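Local coordinates for protein D-alanine--D-alanine ligase (Acinetobacter baumannii ACICU, PDB 5D8D) that joins two D-alanine molecules into D-alanyl-D-alanine at the expense of ATP, a step in making the peptidoglycan of the cell wall, at residues 98-103 and 266-271; 102-107 and 174-179; 118-123 and 161-166; 138-143 and 148-153. All blocks are in the same frame, centred on the assembly; numbering follows the deposited sequence.

Contact 1. Residues 98-103 and 266-271; sequences MDKVKT and LLEVNT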
loop_
_atom_site.group_PDB
_atom_site.type_symbol
_atom_site.label_atom_id
_atom_site.label_comp_id
_atom_site.label_asym_id
_atom_site.label_seq_id
_atom_site.Cartn_x
_atom_site.Cartn_y
_atom_site.Cartn_z
ATOM N N MET A 98 -3.893 -0.384 6.489
ATOM C CA MET A 98 -5.172 -1.056 6.511
ATOM C C MET A 98 -5.006 -2.564 6.643
ATOM O O MET A 98 -5.979 -3.276 6.917
ATOM C CB MET A 98 -5.934 -0.692 5.228
ATOM C CG MET A 98 -7.400 -1.152 5.136
ATOM S SD MET A 98 -8.707 -0.122 5.889
ATOM C CE MET A 98 -10.173 -1.017 5.365
ATOM N N ASP A 99 -3.780 -3.050 6.435
ATOM C CA ASP A 99 -3.444 -4.481 6.415
ATOM C C ASP A 99 -2.524 -4.782 7.628
ATOM O O ASP A 99 -1.363 -4.321 7.712
ATOM C CB ASP A 99 -2.746 -4.775 5.077
ATOM C CG ASP A 99 -2.631 -6.275 4.733
ATOM O OD1 ASP A 99 -2.284 -7.108 5.585
ATOM O OD2 ASP A 99 -2.850 -6.617 3.562
ATOM N N LYS A 100 -3.061 -5.551 8.570
ATOM C CA LYS A 100 -2.324 -5.916 9.778
ATOM C C LYS A 100 -1.063 -6.708 9.477
ATOM O O LYS A 100 0.011 -6.416 10.056
ATOM C CB LYS A 100 -3.204 -6.691 10.762
ATOM C CG LYS A 100 -4.247 -5.830 11.433
ATOM C CD LYS A 100 -5.129 -6.662 12.344
ATOM C CE LYS A 100 -6.364 -5.893 12.790
ATOM N NZ LYS A 100 -7.400 -5.823 11.725
ATOM N N VAL A 101 -1.143 -7.663 8.543
ATOM C CA VAL A 101 0.058 -8.464 8.287
ATOM C C VAL A 101 1.097 -7.641 7.570
ATOM O O VAL A 101 2.287 -7.732 7.949
ATOM C CB VAL A 101 -0.140 -9.868 7.647
ATOM C CG1 VAL A 101 -1.588 -10.344 7.682
ATOM C CG2 VAL A 101 0.512 -9.998 6.272
ATOM N N LYS A 102 0.686 -6.817 6.586
ATOM C CA LYS A 102 1.680 -6.019 5.844
ATOM C C LYS A 102 2.320 -4.973 6.710
ATOM O O LYS A 102 3.505 -4.707 6.571
ATOM C CB LYS A 102 1.115 -5.411 4.552
ATOM C CG LYS A 102 0.827 -6.471 3.500
ATOM C CD LYS A 102 0.539 -5.866 2.153
ATOM C CE LYS A 102 0.236 -6.946 1.125
ATOM N NZ LYS A 102 -1.118 -7.509 1.282
ATOM N N THR A 103 1.541 -4.392 7.624
ATOM C CA THR A 103 2.080 -3.501 8.655
ATOM C C THR A 103 3.174 -4.211 9.498
ATOM O O THR A 103 4.235 -3.653 9.751
ATOM C CB THR A 103 0.948 -2.976 9.552
ATOM O OG1 THR A 103 0.061 -2.153 8.786
ATOM C CG2 THR A 103 1.499 -2.118 10.667
ATOM N N LEU A 266 4.299 -4.093 19.315
ATOM C CA LEU A 266 3.456 -3.318 18.418
ATOM C C LEU A 266 2.321 -4.137 17.808
ATOM O O LEU A 266 2.544 -5.241 17.314
ATOM C CB LEU A 266 4.280 -2.741 17.302
ATOM C CG LEU A 266 5.347 -1.740 17.709
ATOM C CD1 LEU A 266 6.330 -1.647 16.559
ATOM C CD2 LEU A 266 4.780 -0.373 17.986
ATOM N N LEU A 267 1.110 -3.563 17.822
ATOM C CA LEU A 267 -0.106 -4.269 17.413
ATOM C C LEU A 267 -0.612 -3.839 16.028
ATOM O O LEU A 267 -0.793 -4.681 15.145
ATOM C CB LEU A 267 -1.195 -4.112 18.470
ATOM C CG LEU A 267 -1.493 -5.262 19.447
ATOM C CD1 LEU A 267 -0.333 -6.189 19.728
ATOM C CD2 LEU A 267 -2.073 -4.715 20.750
ATOM N N GLU A 268 -0.844 -2.554 15.840
ATOM C CA GLU A 268 -1.387 -2.067 14.586
ATOM C C GLU A 268 -1.356 -0.574 14.530
ATOM O O GLU A 268 -1.046 0.082 15.526
ATOM C CB GLU A 268 -2.822 -2.566 14.348
ATOM C CG GLU A 268 -3.887 -1.952 15.212
ATOM C CD GLU A 268 -5.294 -2.277 14.729
ATOM O OE1 GLU A 268 -5.613 -3.487 14.610
ATOM O OE2 GLU A 268 -6.062 -1.304 14.501
ATOM N N VAL A 269 -1.678 -0.044 13.362
ATOM C CA VAL A 269 -1.666 1.394 13.097
ATOM C C VAL A 269 -3.050 1.772 12.615
ATOM O O VAL A 269 -3.747 0.932 11.982
ATOM C CB VAL A 269 -0.591 1.817 12.054
ATOM C CG1 VAL A 269 -0.886 1.259 10.657
ATOM C CG2 VAL A 269 -0.507 3.316 11.959
ATOM N N ASN A 270 -3.446 3.011 12.950
ATOM C CA ASN A 270 -4.690 3.595 12.490
ATOM C C ASN A 270 -4.413 4.932 11.915
ATOM O O ASN A 270 -3.977 5.816 12.631
ATOM C CB ASN A 270 -5.668 3.711 13.617
ATOM C CG ASN A 270 -7.053 4.029 13.140
ATOM O OD1 ASN A 270 -7.266 4.596 12.047
ATOM N ND2 ASN A 270 -8.025 3.667 13.956
ATOM N N THR A 271 -4.634 5.067 10.602
ATOM C CA THR A 271 -4.357 6.311 9.841
ATOM C C THR A 271 -5.527 7.293 9.654
ATOM O O THR A 271 -5.289 8.413 9.184
ATOM C CB THR A 271 -3.859 6.001 8.431
ATOM O OG1 THR A 271 -4.807 5.164 7.780
ATOM C CG2 THR A 271 -2.539 5.328 8.480
#
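Lys-100 and Glu-268 stand opposite each other, CA to CA 6.2 Å, where the start of helix 100-108 meets the end of strand 264-270, and no hydrogen bond joins the two backbones. In that strand Leu-267 and Glu-268 both face Asp-255 of strand 252-259, a classic beta bulge at the contact itself. The two charged side chains pass at a slant: Glu-268 OE1 comes to 3.1 Å from Lys-100 CE, the last methylene, rather than to the ammonium. Lys-100 NZ stays 4.1 Å from Glu-268 OE1, beyond salt-bridge range; the turn at the last torsion (chi4 77°) accompanies its hydrogen bond to Pro-141 O. One turn on, the methyl CG2 of Thr-103 makes a loose apolar contact with Val-269 CG1, 4.1 Å away. The Thr-103 hydroxyl is in van der Waals contact with the same methyl, and OG1 also hydrogen-bonds Ile-96 O. Behind the interface Asp-99 is the N-cap of the helix: its OD1 takes the N-H of Lys-102 at 3.1 Å and 164°, from above the carboxylate plane. Its OD2 forms a salt bridge with Lys-102 NZ, 3.0 Å away, and also meets Gln-92 of the second subunit. Glu-268 and Asn-270 are predicted magnesium ligands. Lys-100 forms no salt bridge with Glu-268 in this model, yet its nearby positive charge may partly balance the negative charge of the predicted metal site.

Contact 2. Residues 102-107 and 174-179; sequences KTKQIW and MAEKWI
Lys-104 bridges the gap between helix 100-108 and strand 173-177, whose nearest CA atoms, those of Lys-104 and Glu-176, are 10.7 Å apart. Charge supplies the first interaction. Lys-104 NZ is modelled 2.7 Å from Glu-176 OE1, a salt bridge by distance, although OE1 sits too close to a neighbouring atom and its exact place is doubtful. The glutamate arrives almost straight, with CG opposite its own backbone N (chi1 -173°) and an extended chain beyond, and the lysine comes across it obliquely from the helix. Each polar end has a second partner: NZ also hydrogen-bonds Thr-114 OG1, and the other carboxylate oxygen, OE2, forms a salt bridge with Lys-140.

Apolar contact is the second kind. The Met-174 methyl, CE, lies 3.7 Å from Lys-104 CD and 4.0 Å from Lys-104 CE, against the aliphatic length of the lysine and not its charged tip. A kinked methionine chain turns the methyl to this position. As an aside internal to the helix, Thr-103 CG2 sits 3.3 Å above one face of the Trp-107 indole, offset toward its rim.

All three touching residues are buried, and burial makes mutual compensation of the charges likely. The Lys-140 salt bridge to OE2 would probably stabilise the carboxylate form of Glu-176 in this predicted ATP-binding region; Lys-104 may add to the effect, as far as the uncertain place of OE1 allows.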
loop_
_atom_site.group_PDB
_atom_site.type_symbol
_atom_site.label_atom_id
_atom_site.label_comp_id
_atom_site.label_asym_id
_atom_site.label_seq_id
_atom_site.Cartn_x
_atom_site.Cartn_y
_atom_site.Cartn_z
ATOM N N LYS A 102 0.686 -6.817 6.586
ATOM C CA LYS A 102 1.680 -6.019 5.844
ATOM C C LYS A 102 2.320 -4.973 6.710
ATOM O O LYS A 102 3.505 -4.707 6.571
ATOM C CB LYS A 102 1.115 -5.411 4.552
ATOM C CG LYS A 102 0.827 -6.471 3.500
ATOM C CD LYS A 102 0.539 -5.866 2.153
ATOM C CE LYS A 102 0.236 -6.946 1.125
ATOM N NZ LYS A 102 -1.118 -7.509 1.282
ATOM N N THR A 103 1.541 -4.392 7.624
ATOM C CA THR A 103 2.080 -3.501 8.655
ATOM C C THR A 103 3.174 -4.211 9.498
ATOM O O THR A 103 4.235 -3.653 9.751
ATOM C CB THR A 103 0.948 -2.976 9.552
ATOM O OG1 THR A 103 0.061 -2.153 8.786
ATOM C CG2 THR A 103 1.499 -2.118 10.667
ATOM N N LYS A 104 2.896 -5.427 9.943
ATOM C CA LYS A 104 3.856 -6.164 10.785
ATOM C C LYS A 104 5.115 -6.587 10.019
ATOM O O LYS A 104 6.210 -6.543 10.565
ATOM C CB LYS A 104 3.216 -7.390 11.415
ATOM C CG LYS A 104 2.242 -7.088 12.525
ATOM C CD LYS A 104 1.278 -8.265 12.671
ATOM C CE LYS A 104 0.946 -8.644 14.094
ATOM N NZ LYS A 104 2.076 -9.330 14.797
ATOM N N GLN A 105 4.958 -6.959 8.750
ATOM C CA GLN A 105 6.100 -7.300 7.940
ATOM C C GLN A 105 6.957 -6.079 7.786
ATOM O O GLN A 105 8.165 -6.156 7.978
ATOM C CB GLN A 105 5.679 -7.831 6.599
ATOM C CG GLN A 105 4.903 -9.129 6.695
ATOM C CD GLN A 105 4.214 -9.589 5.416
ATOM O OE1 GLN A 105 4.016 -10.787 5.237
ATOM N NE2 GLN A 105 3.831 -8.667 4.537
ATOM N N ILE A 106 6.356 -4.933 7.484
ATOM C CA ILE A 106 7.135 -3.685 7.505
ATOM C C ILE A 106 7.849 -3.462 8.848
ATOM O O ILE A 106 9.026 -3.022 8.890
ATOM C CB ILE A 106 6.293 -2.444 7.186
ATOM C CG1 ILE A 106 5.655 -2.525 5.789
ATOM C CG2 ILE A 106 7.150 -1.185 7.264
ATOM C CD1 ILE A 106 6.601 -2.817 4.654
ATOM N N TRP A 107 7.145 -3.758 9.942
ATOM C CA TRP A 107 7.743 -3.679 11.273
ATOM C C TRP A 107 8.847 -4.757 11.557
ATOM O O TRP A 107 9.911 -4.394 12.066
ATOM C CB TRP A 107 6.654 -3.668 12.360
ATOM C CG TRP A 107 5.832 -2.416 12.415
ATOM C CD1 TRP A 107 6.163 -1.165 11.939
ATOM C CD2 TRP A 107 4.555 -2.289 12.999
ATOM N NE1 TRP A 107 5.147 -0.288 12.177
ATOM C CE2 TRP A 107 4.143 -0.955 12.822
ATOM C CE3 TRP A 107 3.698 -3.182 13.648
ATOM C CZ2 TRP A 107 2.924 -0.489 13.287
ATOM C CZ3 TRP A 107 2.481 -2.712 14.113
ATOM C CH2 TRP A 107 2.113 -1.380 13.932
ATOM N N MET A 174 -5.454 -13.721 10.016
ATOM C CA MET A 174 -4.165 -14.062 10.696
ATOM C C MET A 174 -4.371 -14.572 12.114
ATOM O O MET A 174 -5.154 -14.006 12.872
ATOM C CB MET A 174 -3.152 -12.903 10.730
ATOM C CG MET A 174 -3.619 -11.575 11.318
ATOM S SD MET A 174 -2.351 -10.599 12.198
ATOM C CE MET A 174 -0.840 -10.948 11.296
ATOM N N ALA A 175 -3.680 -15.661 12.447
ATOM C CA ALA A 175 -3.544 -16.102 13.830
ATOM C C ALA A 175 -2.249 -15.495 14.368
ATOM O O ALA A 175 -1.174 -15.791 13.858
ATOM C CB ALA A 175 -3.520 -17.622 13.925
ATOM N N GLU A 176 -2.362 -14.646 15.387
ATOM C CA GLU A 176 -1.219 -14.001 16.030
ATOM C C GLU A 176 -1.017 -14.623 17.432
ATOM O O GLU A 176 -2.009 -14.891 18.146
ATOM C CB GLU A 176 -1.517 -12.501 16.125
ATOM C CG GLU A 176 -0.386 -11.592 16.612
ATOM C CD GLU A 176 -0.825 -10.125 16.794
ATOM O OE1 GLU A 176 0.003 -9.224 16.561
ATOM O OE2 GLU A 176 -1.999 -9.862 17.175
ATOM N N LYS A 177 0.249 -14.851 17.816
ATOM C CA LYS A 177 0.619 -15.310 19.181
ATOM C C LYS A 177 0.062 -14.395 20.273
ATOM O O LYS A 177 0.351 -13.208 20.249
ATOM C CB LYS A 177 2.146 -15.345 19.313
ATOM C CG LYS A 177 2.687 -15.607 20.710
ATOM C CD LYS A 177 4.157 -16.030 20.681
ATOM C CE LYS A 177 4.892 -15.754 22.000
ATOM N NZ LYS A 177 5.494 -17.002 22.549
ATOM N N TRP A 178 -0.703 -14.933 21.228
ATOM C CA TRP A 178 -1.258 -14.111 22.322
ATOM C C TRP A 178 -0.113 -13.671 23.214
ATOM O O TRP A 178 0.775 -14.452 23.483
ATOM C CB TRP A 178 -2.292 -14.874 23.165
ATOM C CG TRP A 178 -2.962 -14.038 24.238
ATOM C CD1 TRP A 178 -2.617 -13.969 25.560
ATOM C CD2 TRP A 178 -4.086 -13.155 24.075
ATOM N NE1 TRP A 178 -3.457 -13.107 26.230
ATOM C CE2 TRP A 178 -4.367 -12.592 25.342
ATOM C CE3 TRP A 178 -4.882 -12.784 22.980
ATOM C CZ2 TRP A 178 -5.417 -11.672 25.541
ATOM C CZ3 TRP A 178 -5.929 -11.872 23.182
ATOM C CH2 TRP A 178 -6.185 -11.330 24.454
ATOM N N ILE A 179 -0.113 -12.419 23.638
ATOM C CA ILE A 179 0.799 -11.994 24.682
ATOM C C ILE A 179 -0.033 -11.418 25.829
ATOM O O ILE A 179 -0.993 -10.667 25.613
ATOM C CB ILE A 179 1.928 -11.069 24.159
ATOM C CG1 ILE A 179 1.382 -9.690 23.781
ATOM C CG2 ILE A 179 2.719 -11.785 23.043
ATOM C CD1 ILE A 179 2.087 -9.009 22.622
#

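Contact 3. Residues 118-123 and 161-166; sequences RIITKE and AAIEKA
Ile-120 and Ile-163 make a sheet-to-helix apolar contact in which the Ile-120 end of strand 117-120, an outermost strand of a four-stranded antiparallel sheet, meets helix 159-169. Their CA atoms are 8.6 Å apart, and the gap is closed by side chains alone, for no hydrogen bond crosses it. The two isoleucines reach toward each other tip to tip. Ile-120 CD1 stands 3.4 Å from Ile-163 CD1, tighter than usual for two methyl groups, and 3.6 Å from Ile-163 CG1. Ile-120 carries its CG1 branch opposite the backbone N (chi1 170°), which extends CD1 toward the helix; from there CD1 also touches Ile-163 CG2 at 3.8 Å. Both residues are buried, and Leu-126 of helix 126-133 packs on Ile-163 as well.

At the solvent-exposed margin the contact turns polar. Lys-122 slides past Ile-163 in the opposite direction and brings NZ to 3.5 Å from Ile-163 CG2. The same nitrogen lies 3.6 Å from Glu-164 OE2, a long salt bridge that should count for little: both residues are exposed, and both touch a crystal neighbour.

On the same helix, Ala-162 packs on Ile-139 and Ala-166 on Pro-141, both of strand 137-141. The helix thus lies over the sheet face carrying Ile-120 and Ile-139, an alpha/beta layering consistent with the central domain of ATP-grasp ligases, one of the two alpha+beta units between which ATP is held.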
loop_
_atom_site.group_PDB
_atom_site.type_symbol
_atom_site.label_atom_id
_atom_site.label_comp_id
_atom_site.label_asym_id
_atom_site.label_seq_id
_atom_site.Cartn_x
_atom_site.Cartn_y
_atom_site.Cartn_z
ATOM N N ARG A 118 0.725 -16.171 11.864
ATOM C CA ARG A 118 0.632 -17.041 10.698
ATOM C C ARG A 118 -0.669 -16.789 9.922
ATOM O O ARG A 118 -1.765 -16.781 10.499
ATOM C CB ARG A 118 0.711 -18.529 11.114
ATOM C CG ARG A 118 2.079 -19.033 11.588
ATOM C CD ARG A 118 3.189 -18.989 10.522
ATOM N NE ARG A 118 4.453 -18.472 11.065
ATOM C CZ ARG A 118 5.401 -19.175 11.703
ATOM N NH1 ARG A 118 5.296 -20.487 11.906
ATOM N NH2 ARG A 118 6.494 -18.549 12.144
ATOM N N ILE A 119 -0.548 -16.623 8.608
ATOM C CA ILE A 119 -1.714 -16.390 7.749
ATOM C C ILE A 119 -2.389 -17.753 7.616
ATOM O O ILE A 119 -1.698 -18.782 7.446
ATOM C CB ILE A 119 -1.329 -15.786 6.360
ATOM C CG1 ILE A 119 -0.496 -14.493 6.514
ATOM C CG2 ILE A 119 -2.578 -15.472 5.545
ATOM C CD1 ILE A 119 0.378 -14.127 5.322
ATOM N N ILE A 120 -3.719 -17.756 7.707
ATOM C CA ILE A 120 -4.512 -19.002 7.795
ATOM C C ILE A 120 -5.730 -18.982 6.830
ATOM O O ILE A 120 -6.637 -18.159 6.989
ATOM C CB ILE A 120 -4.869 -19.310 9.283
ATOM C CG1 ILE A 120 -5.893 -20.459 9.409
ATOM C CG2 ILE A 120 -5.282 -18.046 10.038
ATOM C CD1 ILE A 120 -7.357 -20.066 9.517
ATOM N N THR A 121 -5.691 -19.877 5.849
ATOM C CA THR A 121 -6.611 -19.868 4.722
ATOM C C THR A 121 -7.110 -21.259 4.284
ATOM O O THR A 121 -6.795 -21.728 3.183
ATOM C CB THR A 121 -5.934 -19.197 3.511
ATOM O OG1 THR A 121 -5.093 -20.153 2.868
ATOM C CG2 THR A 121 -5.078 -18.038 3.935
ATOM N N LYS A 122 -7.856 -21.948 5.135
ATOM C CA LYS A 122 -8.458 -23.210 4.712
ATOM C C LYS A 122 -7.390 -24.284 4.466
ATOM O O LYS A 122 -7.393 -25.346 5.071
ATOM C CB LYS A 122 -9.318 -22.998 3.476
ATOM C CG LYS A 122 -10.801 -23.180 3.732
ATOM C CD LYS A 122 -11.329 -22.210 4.774
ATOM C CE LYS A 122 -11.004 -22.641 6.195
ATOM N NZ LYS A 122 -11.724 -21.824 7.207
ATOM N N GLU A 123 -6.477 -23.980 3.554
ATOM C CA GLU A 123 -5.381 -24.869 3.195
ATOM C C GLU A 123 -4.354 -25.110 4.288
ATOM O O GLU A 123 -3.621 -26.088 4.242
ATOM C CB GLU A 123 -4.662 -24.364 1.961
ATOM C CG GLU A 123 -3.522 -25.272 1.561
ATOM C CD GLU A 123 -3.755 -25.919 0.216
ATOM O OE1 GLU A 123 -4.076 -27.126 0.177
ATOM O OE2 GLU A 123 -3.624 -25.219 -0.804
ATOM N N ALA A 161 -14.700 -22.009 15.372
ATOM C CA ALA A 161 -15.692 -20.936 15.590
ATOM C C ALA A 161 -15.126 -19.511 15.362
ATOM O O ALA A 161 -15.840 -18.615 14.872
ATOM C CB ALA A 161 -16.289 -21.041 16.991
ATOM N N ALA A 162 -13.861 -19.313 15.743
ATOM C CA ALA A 162 -13.170 -18.023 15.599
ATOM C C ALA A 162 -12.867 -17.682 14.139
ATOM O O ALA A 162 -13.012 -16.526 13.725
ATOM C CB ALA A 162 -11.875 -18.030 16.401
ATOM N N ILE A 163 -12.441 -18.693 13.378
ATOM C CA ILE A 163 -12.081 -18.524 11.952
ATOM C C ILE A 163 -13.290 -18.117 11.078
ATOM O O ILE A 163 -13.094 -17.448 10.060
ATOM C CB ILE A 163 -11.315 -19.770 11.390
ATOM C CG1 ILE A 163 -9.940 -19.890 12.084
ATOM C CG2 ILE A 163 -11.130 -19.678 9.879
ATOM C CD1 ILE A 163 -9.291 -21.261 12.031
ATOM N N GLU A 164 -14.512 -18.492 11.485
ATOM C CA GLU A 164 -15.754 -18.009 10.833
ATOM C C GLU A 164 -16.267 -16.644 11.359
ATOM O O GLU A 164 -17.035 -15.976 10.659
ATOM C CB GLU A 164 -16.887 -19.062 10.885
ATOM C CG GLU A 164 -16.505 -20.470 10.431
ATOM C CD GLU A 164 -15.455 -20.502 9.327
ATOM O OE1 GLU A 164 -15.701 -19.908 8.253
ATOM O OE2 GLU A 164 -14.380 -21.110 9.539
ATOM N N LYS A 165 -15.871 -16.247 12.574
ATOM C CA LYS A 165 -16.031 -14.847 13.040
ATOM C C LYS A 165 -15.309 -13.879 12.080
ATOM O O LYS A 165 -15.915 -12.936 11.553
ATOM C CB LYS A 165 -15.507 -14.647 14.495
ATOM C CG LYS A 165 -16.560 -14.414 15.585
ATOM C CD LYS A 165 -16.703 -12.948 15.996
ATOM C CE LYS A 165 -17.310 -12.083 14.889
ATOM N NZ LYS A 165 -18.701 -12.464 14.495
ATOM N N ALA A 166 -14.019 -14.147 11.859
ATOM C CA ALA A 166 -13.155 -13.338 10.981
ATOM C C ALA A 166 -13.454 -13.495 9.472
ATOM O O ALA A 166 -13.232 -12.554 8.711
ATOM C CB ALA A 166 -11.680 -13.642 11.270
#

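Contact 4. Residues 138-143 and 148-153; sequences IIKPVH and VGMSKV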
loop_
_atom_site.group_PDB
_atom_site.type_symbol
_atom_site.label_atom_id
_atom_site.label_comp_id
_atom_site.label_asym_id
_atom_site.label_seq_id
_atom_site.Cartn_x
_atom_site.Cartn_y
_atom_site.Cartn_z
ATOM N N ILE A 138 -4.610 -15.246 19.062
ATOM C CA ILE A 138 -5.753 -14.397 18.737
ATOM C C ILE A 138 -5.914 -14.486 17.224
ATOM O O ILE A 138 -4.928 -14.356 16.487
ATOM C CB ILE A 138 -5.582 -12.932 19.238
ATOM C CG1 ILE A 138 -6.715 -12.039 18.723
ATOM C CG2 ILE A 138 -4.242 -12.320 18.835
ATOM C CD1 ILE A 138 -6.824 -10.705 19.432
ATOM N N ILE A 139 -7.149 -14.748 16.789
ATOM C CA ILE A 139 -7.531 -14.828 15.364
ATOM C C ILE A 139 -8.188 -13.505 14.992
ATOM O O ILE A 139 -9.193 -13.130 15.605
ATOM C CB ILE A 139 -8.547 -15.987 15.090
ATOM C CG1 ILE A 139 -8.002 -17.356 15.563
ATOM C CG2 ILE A 139 -8.954 -16.033 13.616
ATOM C CD1 ILE A 139 -6.744 -17.823 14.859
ATOM N N LYS A 140 -7.637 -12.800 14.004
ATOM C CA LYS A 140 -8.202 -11.505 13.587
ATOM C C LYS A 140 -8.272 -11.371 12.069
ATOM O O LYS A 140 -7.415 -11.917 11.372
ATOM C CB LYS A 140 -7.445 -10.314 14.228
ATOM C CG LYS A 140 -5.923 -10.367 14.200
ATOM C CD LYS A 140 -5.292 -9.138 14.856
ATOM C CE LYS A 140 -5.363 -9.173 16.376
ATOM N NZ LYS A 140 -4.545 -8.078 16.986
ATOM N N PRO A 141 -9.305 -10.652 11.554
ATOM C CA PRO A 141 -9.331 -10.388 10.118
ATOM C C PRO A 141 -8.184 -9.452 9.801
ATOM O O PRO A 141 -7.927 -8.509 10.562
ATOM C CB PRO A 141 -10.680 -9.696 9.891
ATOM C CG PRO A 141 -10.957 -9.007 11.178
ATOM C CD PRO A 141 -10.362 -9.891 12.258
ATOM N N VAL A 142 -7.498 -9.745 8.704
ATOM C CA VAL A 142 -6.319 -9.001 8.284
ATOM C C VAL A 142 -6.616 -7.522 7.954
ATOM O O VAL A 142 -5.768 -6.662 8.226
ATOM C CB VAL A 142 -5.672 -9.705 7.071
ATOM C CG1 VAL A 142 -4.584 -8.853 6.446
ATOM C CG2 VAL A 142 -5.132 -11.067 7.492
ATOM N N HIS A 143 -7.796 -7.227 7.386
ATOM C CA HIS A 143 -8.025 -5.922 6.744
ATOM C C HIS A 143 -8.960 -4.952 7.452
ATOM O O HIS A 143 -8.938 -3.760 7.110
ATOM C CB HIS A 143 -8.475 -6.077 5.281
ATOM C CG HIS A 143 -7.378 -6.471 4.348
ATOM N ND1 HIS A 143 -7.302 -7.725 3.776
ATOM C CD2 HIS A 143 -6.313 -5.775 3.885
ATOM C CE1 HIS A 143 -6.229 -7.785 3.005
ATOM N NE2 HIS A 143 -5.616 -6.612 3.048
ATOM N N VAL A 148 -13.158 -5.682 15.412
ATOM C CA VAL A 148 -14.281 -6.546 15.062
ATOM C C VAL A 148 -13.691 -7.869 14.565
ATOM O O VAL A 148 -12.562 -7.883 14.059
ATOM C CB VAL A 148 -15.187 -5.864 13.991
ATOM C CG1 VAL A 148 -14.535 -5.868 12.608
ATOM C CG2 VAL A 148 -16.569 -6.502 13.957
ATOM N N GLY A 149 -14.429 -8.968 14.747
ATOM C CA GLY A 149 -14.021 -10.299 14.253
ATOM C C GLY A 149 -12.961 -11.053 15.053
ATOM O O GLY A 149 -12.617 -12.198 14.703
ATOM N N MET A 150 -12.453 -10.428 16.124
ATOM C CA MET A 150 -11.388 -11.003 16.954
ATOM C C MET A 150 -11.984 -12.059 17.884
ATOM O O MET A 150 -13.100 -11.897 18.405
ATOM C CB MET A 150 -10.648 -9.917 17.767
ATOM C CG MET A 150 -9.729 -9.015 16.937
ATOM S SD MET A 150 -9.571 -7.303 17.503
ATOM C CE MET A 150 -8.051 -7.301 18.453
ATOM N N SER A 151 -11.250 -13.154 18.059
ATOM C CA SER A 151 -11.617 -14.204 19.014
ATOM C C SER A 151 -10.325 -14.718 19.664
ATOM O O SER A 151 -9.273 -14.764 19.015
ATOM C CB SER A 151 -12.382 -15.359 18.334
ATOM O OG SER A 151 -12.868 -15.030 17.033
ATOM N N LYS A 152 -10.401 -15.081 20.943
ATOM C CA LYS A 152 -9.264 -15.686 21.635
ATOM C C LYS A 152 -9.350 -17.228 21.578
ATOM O O LYS A 152 -10.344 -17.825 22.008
ATOM C CB LYS A 152 -9.171 -15.186 23.083
ATOM C CG LYS A 152 -7.757 -15.267 23.651
ATOM C CD LYS A 152 -7.735 -15.316 25.168
ATOM C CE LYS A 152 -6.348 -15.686 25.662
ATOM N NZ LYS A 152 -6.177 -15.373 27.103
ATOM N N VAL A 153 -8.298 -17.851 21.038
ATOM C CA VAL A 153 -8.207 -19.303 20.888
ATOM C C VAL A 153 -7.266 -19.871 21.954
ATOM O O VAL A 153 -6.068 -19.566 21.918
ATOM C CB VAL A 153 -7.687 -19.675 19.475
ATOM C CG1 VAL A 153 -7.359 -21.169 19.361
ATOM C CG2 VAL A 153 -8.703 -19.264 18.411
#
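Ser-151 O is gripped from strand 137-141 by two groups: the N-H of Ile-139, at 3.1 Å and a nearly straight 167°, and the CA-H of Ile-138, a weaker contact. Ile-139 O answers in the same way, accepting Ser-151 N-H at 3.2 Å, in the carbonyl plane, with a weaker CA-H...O contact from Met-150 CA at 3.3 Å. Ile-139 and Ser-151 are therefore an antiparallel hydrogen-bonded pair, and Ile-138 with Lys-152 the adjoining non-hydrogen-bonded pair, in a beta hairpin whose strand directions differ by 146°.

On the face of Ile-138, Met-150 lies alongside Lys-140, pointing the same way, its CG 3.8 Å from Lys-140 CB. The end of the methionine curls over to set its CE 3.7 Å from Ile-138 CD1. The ammonium of Lys-140 finds its main partner in Glu-176, through a salt bridge. On the other face Ile-139 CG1 presses against Val-153 CG2 at 3.5 Å, a tight carbon pair, and helix 159-169 lies on this side, with Phe-159 touching Ile-139.

Toward the turn the pairing ends. Pro-141 has no N-H to offer, and its CD lies 3.5 Å from Val-148 O. Gly-149 passes close to that ring with a positive phi of 78°.

The backbone bonds of Ile-139 and Ser-151, with apolar pairs on either face, hold the hairpin, while the turn, where residue 146 is not modelled, appears mobile, consistent with the glycine-containing loop of ATP-grasp ligases that closes over nucleotide phosphates.

Helix 100-108 unites contacts 1 and 2, whose centres are 8 Å apart: Trp-107 packs on strand 264-270, its CH2 lying 3.6 Å from Glu-268 C. Contacts 2, 3 and 4 share one antiparallel sheet, sandwiched between that helix and helix 159-169. Its strands are stitched by bonds such as Glu-176 O to Ile-138 N, 2.8 Å, and Ala-175 O to Arg-118 N, also 2.8 Å. Contacts 3 and 4 lie 9 Å apart, Ala-162 CB reaching Ser-151 OG at 3.2 Å. A probable hydrogen bond from Lys-100 N to Val-142 O, 2.9 Å, ties contact 1 to contact 4. Contact 1 thus joins the predicted magnesium site to the predicted ATP-binding segment, while contact 3 is the remote one, about 18 Å from contact 1 between centres.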